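PDB 6DFL: lipopolysaccharide core heptose(I) kinase WaaP from Pseudomonas aeruginosa, which phosphorylates the first heptose of the lipopolysaccharide inner core with ATP and magnesium, and also acts as a protein-tyrosine kinase that autophosphorylates on its tyrosines. Local coordinates for residues Glu20-Glu23 / Ala24-Gly27; Arg234-Arg237 / Glu238-Asp242. One frame throughout, in Å; residues are numbered along the deposited sequence.

Overall arrangement
The two interactions are separate local examples of how a helix end is organised, one towards the C-terminal end of a helix and one where a helix starts. In series along the chain, they lie on opposite sides of its centre, about 51 Å apart between centres and about 42 Å between nearest atoms. Interaction 1 lies at the C-terminal end of the helix 18-24, against the five-stranded antiparallel sheet of this kinase-like fold. Interaction 2 opens the helix 236-242, which packs on the helix 221-232. Neither involves Asp163, the active-site residue inferred by similarity. Interaction 2 alone borders a ligand: the side chain of Leu240 comes within about 4 Å of the bound acyl-phosphopantetheine, S-hexadecanoyl 4'-phosphopantetheine.

Interaction 1: residues Glu20-Glu23 / Ala24-Gly27; sequences EAVE and ALQG
Leu25 folds back towards Ala21 and Val22 at the C-terminal end of the helix 18-24. Its CG stands beside the backbone N, anti to the carbonyl carbon (chi1 -72°), and this rotation places CG near Ala21 O with CD1 next to Val22. CB of Leu25 lies 3.5 Å from Val22 O; one bond further, its CG rests 3.6 Å from Ala21 O. At the tip, CD1 of Leu25 lies 3.9 Å from CA of Val22. CG1 of Val22 follows at 4.1 Å from the same CD1 of Leu25, an apolar contact between two side chains that run at a slant to one another.

The backbone tightens here. Ala24 N bonds to Ala21 O at 3.0 Å and Leu25 N to Val22 O at 3.2 Å, both i to i-3, while the i to i-4 bonds, from Ala24 N to Glu20 O and from Leu25 N to Ala21 O, are weak. Such tightening is common near the C-terminal end of an alpha helix. The apolar side of this turn faces inward: Val22 packs on Phe111 and Val113 of the strand 109-115, Leu25 on Val50 of the strand 48-53, and both also touch Trp13.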
ATOM      1  N   GLU A  20     -34.451   8.698   5.293  1.00 94.03           N
ATOM      2  CA  GLU A  20     -34.819  10.032   4.842  1.00 93.75           C
ATOM      3  C   GLU A  20     -33.710  11.028   5.143  1.00 91.98           C
ATOM      4  O   GLU A  20     -33.322  11.813   4.275  1.00 94.77           O
ATOM      5  CB  GLU A  20     -36.127  10.465   5.503  1.00 96.60           C
ATOM      6  CG  GLU A  20     -37.306   9.541   5.219  1.00100.67           C
ATOM      7  CD  GLU A  20     -38.529   9.888   6.052  1.00110.68           C
ATOM      8  OE1 GLU A  20     -38.357  10.509   7.125  1.00107.05           O
ATOM      9  OE2 GLU A  20     -39.661   9.549   5.635  1.00112.86           O
ATOM     10  N   ALA A  21     -33.152  10.978   6.353  1.00 90.31           N
ATOM     11  CA  ALA A  21     -32.199  12.002   6.768  1.00 92.32           C
ATOM     12  C   ALA A  21     -30.919  11.987   5.929  1.00 95.77           C
ATOM     13  O   ALA A  21     -30.342  13.051   5.680  1.00 95.98           O
ATOM     14  CB  ALA A  21     -31.871  11.847   8.250  1.00 94.71           C
ATOM     15  N   VAL A  22     -30.432  10.810   5.508  1.00 94.04           N
ATOM     16  CA  VAL A  22     -29.220  10.827   4.687  1.00 93.36           C
ATOM     17  C   VAL A  22     -29.488  11.533   3.382  1.00 90.59           C
ATOM     18  O   VAL A  22     -28.625  12.252   2.871  1.00 93.78           O
ATOM     19  CB  VAL A  22     -28.648   9.426   4.407  1.00 86.51           C
ATOM     20  CG1 VAL A  22     -27.505   9.154   5.334  1.00 84.13           C
ATOM     21  CG2 VAL A  22     -29.713   8.350   4.428  1.00 85.44           C
ATOM     22  N   GLU A  23     -30.678  11.313   2.810  1.00 90.61           N
ATOM     23  CA  GLU A  23     -31.073  11.967   1.573  1.00 93.14           C
ATOM     24  C   GLU A  23     -31.261  13.468   1.754  1.00 96.28           C
ATOM     25  O   GLU A  23     -31.313  14.202   0.762  1.00 98.41           O
ATOM     26  CB  GLU A  23     -32.365  11.339   1.052  1.00 91.21           C
ATOM     27  CG  GLU A  23     -32.274   9.857   0.782  1.00 91.77           C
ATOM     28  CD  GLU A  23     -31.877   9.555  -0.647  1.00 90.71           C
ATOM     29  OE1 GLU A  23     -32.123   8.420  -1.108  1.00 90.14           O
ATOM     30  OE2 GLU A  23     -31.327  10.454  -1.315  1.00 90.86           O
ATOM     31  N   ALA A  24     -31.378  13.935   2.994  1.00 97.11           N
ATOM     32  CA  ALA A  24     -31.541  15.353   3.278  1.00 97.62           C
ATOM     33  C   ALA A  24     -30.227  16.049   3.604  1.00100.66           C
ATOM     34  O   ALA A  24     -30.201  17.283   3.670  1.00102.64           O
ATOM     35  CB  ALA A  24     -32.528  15.552   4.434  1.00 94.10           C
ATOM     36  N   LEU A  25     -29.149  15.298   3.819  1.00 99.17           N
ATOM     37  CA  LEU A  25     -27.844  15.903   4.038  1.00 95.52           C
ATOM     38  C   LEU A  25     -27.380  16.616   2.777  1.00 98.12           C
ATOM     39  O   LEU A  25     -27.702  16.213   1.654  1.00 96.22           O
ATOM     40  CB  LEU A  25     -26.827  14.845   4.439  1.00 95.62           C
ATOM     41  CG  LEU A  25     -26.987  14.291   5.847  1.00 95.98           C
ATOM     42  CD1 LEU A  25     -26.264  12.963   5.934  1.00 96.28           C
ATOM     43  CD2 LEU A  25     -26.439  15.275   6.868  1.00 94.14           C
ATOM     44  N   GLN A  26     -26.598  17.677   2.974  1.00 98.02           N
ATOM     45  CA  GLN A  26     -26.270  18.609   1.905  1.00 98.72           C
ATOM     46  C   GLN A  26     -24.788  18.945   1.898  1.00 97.08           C
ATOM     47  O   GLN A  26     -24.110  18.916   2.933  1.00 93.49           O
ATOM     48  CB  GLN A  26     -27.088  19.896   2.034  1.00 99.32           C
ATOM     49  CG  GLN A  26     -28.538  19.716   1.640  1.00109.15           C
ATOM     50  CD  GLN A  26     -29.475  20.503   2.524  1.00122.91           C
ATOM     51  OE1 GLN A  26     -29.470  21.737   2.513  1.00125.85           O
ATOM     52  NE2 GLN A  26     -30.284  19.796   3.307  1.00117.08           N
ATOM     53  N   GLY A  27     -24.304  19.275   0.713  1.00 94.25           N
ATOM     54  CA  GLY A  27     -22.922  19.638   0.511  1.00 96.42           C
ATOM     55  C   GLY A  27     -22.512  19.316  -0.913  1.00100.61           C
ATOM     56  O   GLY A  27     -23.340  18.973  -1.756  1.00 99.17           O
TER

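Interaction 2: residues Arg234-Arg237 / Glu238-Asp242; sequences RPLR and EILRD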
ATOM      1  N   ARG A 234       7.644 -13.737   4.093  1.00 66.39           N
ATOM      2  CA  ARG A 234       8.279 -15.008   3.705  1.00 65.06           C
ATOM      3  C   ARG A 234       9.623 -14.573   3.140  1.00 69.72           C
ATOM      4  O   ARG A 234       9.835 -13.423   2.834  1.00 67.75           O
ATOM      5  CB  ARG A 234       7.480 -15.786   2.658  1.00 67.81           C
ATOM      6  CG  ARG A 234       6.071 -16.205   3.062  1.00 71.50           C
ATOM      7  CD  ARG A 234       6.048 -17.082   4.318  1.00 73.60           C
ATOM      8  NE  ARG A 234       6.779 -18.337   4.147  1.00 78.68           N
ATOM      9  CZ  ARG A 234       7.086 -19.176   5.141  1.00 75.43           C
ATOM     10  NH1 ARG A 234       6.726 -18.919   6.394  1.00 66.60           N
ATOM     11  NH2 ARG A 234       7.749 -20.284   4.873  1.00 72.85           N
ATOM     12  N   PRO A 235      10.573 -15.520   3.079  1.00 74.16           N
ATOM     13  CA  PRO A 235      11.870 -15.140   2.514  1.00 71.49           C
ATOM     14  C   PRO A 235      11.710 -14.779   1.057  1.00 68.44           C
ATOM     15  O   PRO A 235      10.811 -15.260   0.365  1.00 69.94           O
ATOM     16  CB  PRO A 235      12.718 -16.406   2.707  1.00 67.19           C
ATOM     17  CG  PRO A 235      12.109 -17.069   3.928  1.00 70.48           C
ATOM     18  CD  PRO A 235      10.628 -16.814   3.777  1.00 76.05           C
ATOM     19  N   LEU A 236      12.586 -13.892   0.606  1.00 70.08           N
ATOM     20  CA  LEU A 236      12.570 -13.466  -0.783  1.00 67.35           C
ATOM     21  C   LEU A 236      12.729 -14.648  -1.725  1.00 72.49           C
ATOM     22  O   LEU A 236      12.068 -14.719  -2.765  1.00 73.14           O
ATOM     23  CB  LEU A 236      13.680 -12.449  -1.006  1.00 71.03           C
ATOM     24  CG  LEU A 236      13.322 -11.306  -1.930  1.00 78.55           C
ATOM     25  CD1 LEU A 236      11.821 -11.068  -1.862  1.00 73.89           C
ATOM     26  CD2 LEU A 236      14.088 -10.071  -1.485  1.00 77.87           C
ATOM     27  N   ARG A 237      13.588 -15.603  -1.371  1.00 73.87           N
ATOM     28  CA  ARG A 237      13.868 -16.697  -2.292  1.00 71.11           C
ATOM     29  C   ARG A 237      12.640 -17.578  -2.486  1.00 71.71           C
ATOM     30  O   ARG A 237      12.341 -18.005  -3.613  1.00 73.56           O
ATOM     31  CB  ARG A 237      15.058 -17.496  -1.784  1.00 80.39           C
ATOM     32  CG  ARG A 237      15.496 -18.654  -2.660  1.00 83.81           C
ATOM     33  CD  ARG A 237      16.860 -19.193  -2.175  1.00 79.08           C
ATOM     34  NE  ARG A 237      17.970 -18.571  -2.901  1.00 81.36           N
ATOM     35  CZ  ARG A 237      18.764 -17.635  -2.399  1.00 85.25           C
ATOM     36  NH1 ARG A 237      18.586 -17.198  -1.154  1.00 84.22           N
ATOM     37  NH2 ARG A 237      19.738 -17.135  -3.148  1.00 90.61           N
ATOM     38  N   GLU A 238      11.894 -17.827  -1.409  1.00 65.32           N
ATOM     39  CA  GLU A 238      10.658 -18.591  -1.541  1.00 69.58           C
ATOM     40  C   GLU A 238       9.626 -17.842  -2.402  1.00 72.54           C
ATOM     41  O   GLU A 238       8.962 -18.453  -3.252  1.00 70.66           O
ATOM     42  CB  GLU A 238      10.114 -18.896  -0.145  1.00 67.18           C
ATOM     43  CG  GLU A 238       8.823 -19.694  -0.070  1.00 69.22           C
ATOM     44  CD  GLU A 238       8.354 -19.816   1.371  1.00 74.87           C
ATOM     45  OE1 GLU A 238       9.227 -19.891   2.247  1.00 79.05           O
ATOM     46  OE2 GLU A 238       7.136 -19.819   1.654  1.00 80.11           O
ATOM     47  N   ILE A 239       9.483 -16.524  -2.205  1.00 70.69           N
ATOM     48  CA  ILE A 239       8.494 -15.749  -2.970  1.00 70.42           C
ATOM     49  C   ILE A 239       8.778 -15.857  -4.463  1.00 70.57           C
ATOM     50  O   ILE A 239       7.913 -16.248  -5.255  1.00 68.08           O
ATOM     51  CB  ILE A 239       8.485 -14.280  -2.521  1.00 69.83           C
ATOM     52  CG1 ILE A 239       7.953 -14.174  -1.107  1.00 64.34           C
ATOM     53  CG2 ILE A 239       7.618 -13.414  -3.475  1.00 71.49           C
ATOM     54  CD1 ILE A 239       8.461 -12.949  -0.407  1.00 67.71           C
ATOM     55  N   LEU A 240      10.010 -15.533  -4.861  1.00 72.00           N
ATOM     56  CA  LEU A 240      10.409 -15.596  -6.259  1.00 70.83           C
ATOM     57  C   LEU A 240      10.243 -16.980  -6.858  1.00 75.10           C
ATOM     58  O   LEU A 240      10.152 -17.115  -8.083  1.00 81.73           O
ATOM     59  CB  LEU A 240      11.854 -15.154  -6.389  1.00 64.74           C
ATOM     60  CG  LEU A 240      12.049 -13.707  -5.930  1.00 71.83           C
ATOM     61  CD1 LEU A 240      13.526 -13.412  -5.710  1.00 72.97           C
ATOM     62  CD2 LEU A 240      11.459 -12.735  -6.946  1.00 70.63           C
ATOM     63  N   ARG A 241      10.188 -18.016  -6.033  1.00 76.63           N
ATOM     64  CA  ARG A 241      10.027 -19.359  -6.561  1.00 78.48           C
ATOM     65  C   ARG A 241       8.552 -19.725  -6.684  1.00 73.57           C
ATOM     66  O   ARG A 241       8.113 -20.192  -7.736  1.00 75.39           O
ATOM     67  CB  ARG A 241      10.783 -20.361  -5.664  1.00 79.11           C
ATOM     68  CG  ARG A 241      10.676 -21.828  -6.063  1.00 81.86           C
ATOM     69  CD  ARG A 241      11.866 -22.608  -5.484  1.00 83.94           C
ATOM     70  NE  ARG A 241      11.899 -23.994  -5.937  1.00 84.19           N
ATOM     71  CZ  ARG A 241      11.946 -25.046  -5.123  1.00 90.11           C
ATOM     72  NH1 ARG A 241      11.992 -24.872  -3.804  1.00 89.41           N
ATOM     73  NH2 ARG A 241      11.972 -26.278  -5.627  1.00 85.29           N
ATOM     74  N   ASP A 242       7.777 -19.504  -5.621  1.00 70.36           N
ATOM     75  CA  ASP A 242       6.392 -19.964  -5.593  1.00 72.80           C
ATOM     76  C   ASP A 242       5.441 -18.998  -6.299  1.00 77.56           C
ATOM     77  O   ASP A 242       4.373 -19.419  -6.759  1.00 76.81           O
ATOM     78  CB  ASP A 242       5.921 -20.171  -4.149  1.00 74.45           C
ATOM     79  CG  ASP A 242       6.735 -21.244  -3.385  1.00 82.79           C
ATOM     80  OD1 ASP A 242       7.588 -21.933  -3.993  1.00 82.21           O
ATOM     81  OD2 ASP A 242       6.498 -21.389  -2.164  1.00 77.10           O
TER
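Arg234 curls and Glu238 stretches, and their torsions bring the two charges together four residues apart. In Arg234 the chain bends at both chi2 and chi3 (-58° and -61°), turning the guanidinium towards the first helical turn; Glu238, with CG anti to its N and an extended chain beyond, reaches out to meet it. The grip is side-on and uses two nitrogens. NE of Arg234 donates to OE2 of Glu238 at 2.9 Å, on the syn side but well out of the carboxylate plane, while NH2 of Arg234 meets the syn lone pair of OE1 of Glu238 at 3.0 Å. The flat groups stand 60° apart, so this two-pronged salt bridge is twisted rather than coplanar.

Pro235 occupies the N-cap position. Its O accepts from Ile239 N at 3.2 Å, and Leu240 N follows with a bond of 3.0 Å to Leu236 O. On the buried side, CD1 of Leu236 meets CD1 of Ile239 at 4.1 Å. Leu236 and Leu240 both pack on Leu225, and Leu240 also touches the bound acyl-phosphopantetheine; Arg237 forms a salt bridge with an acidic side chain of the other protein chain.

An acidic group in the first turn, as Glu238 is, probably interacts favourably with the helix dipole, and the paired arginine would tend to keep its carboxylate ionised.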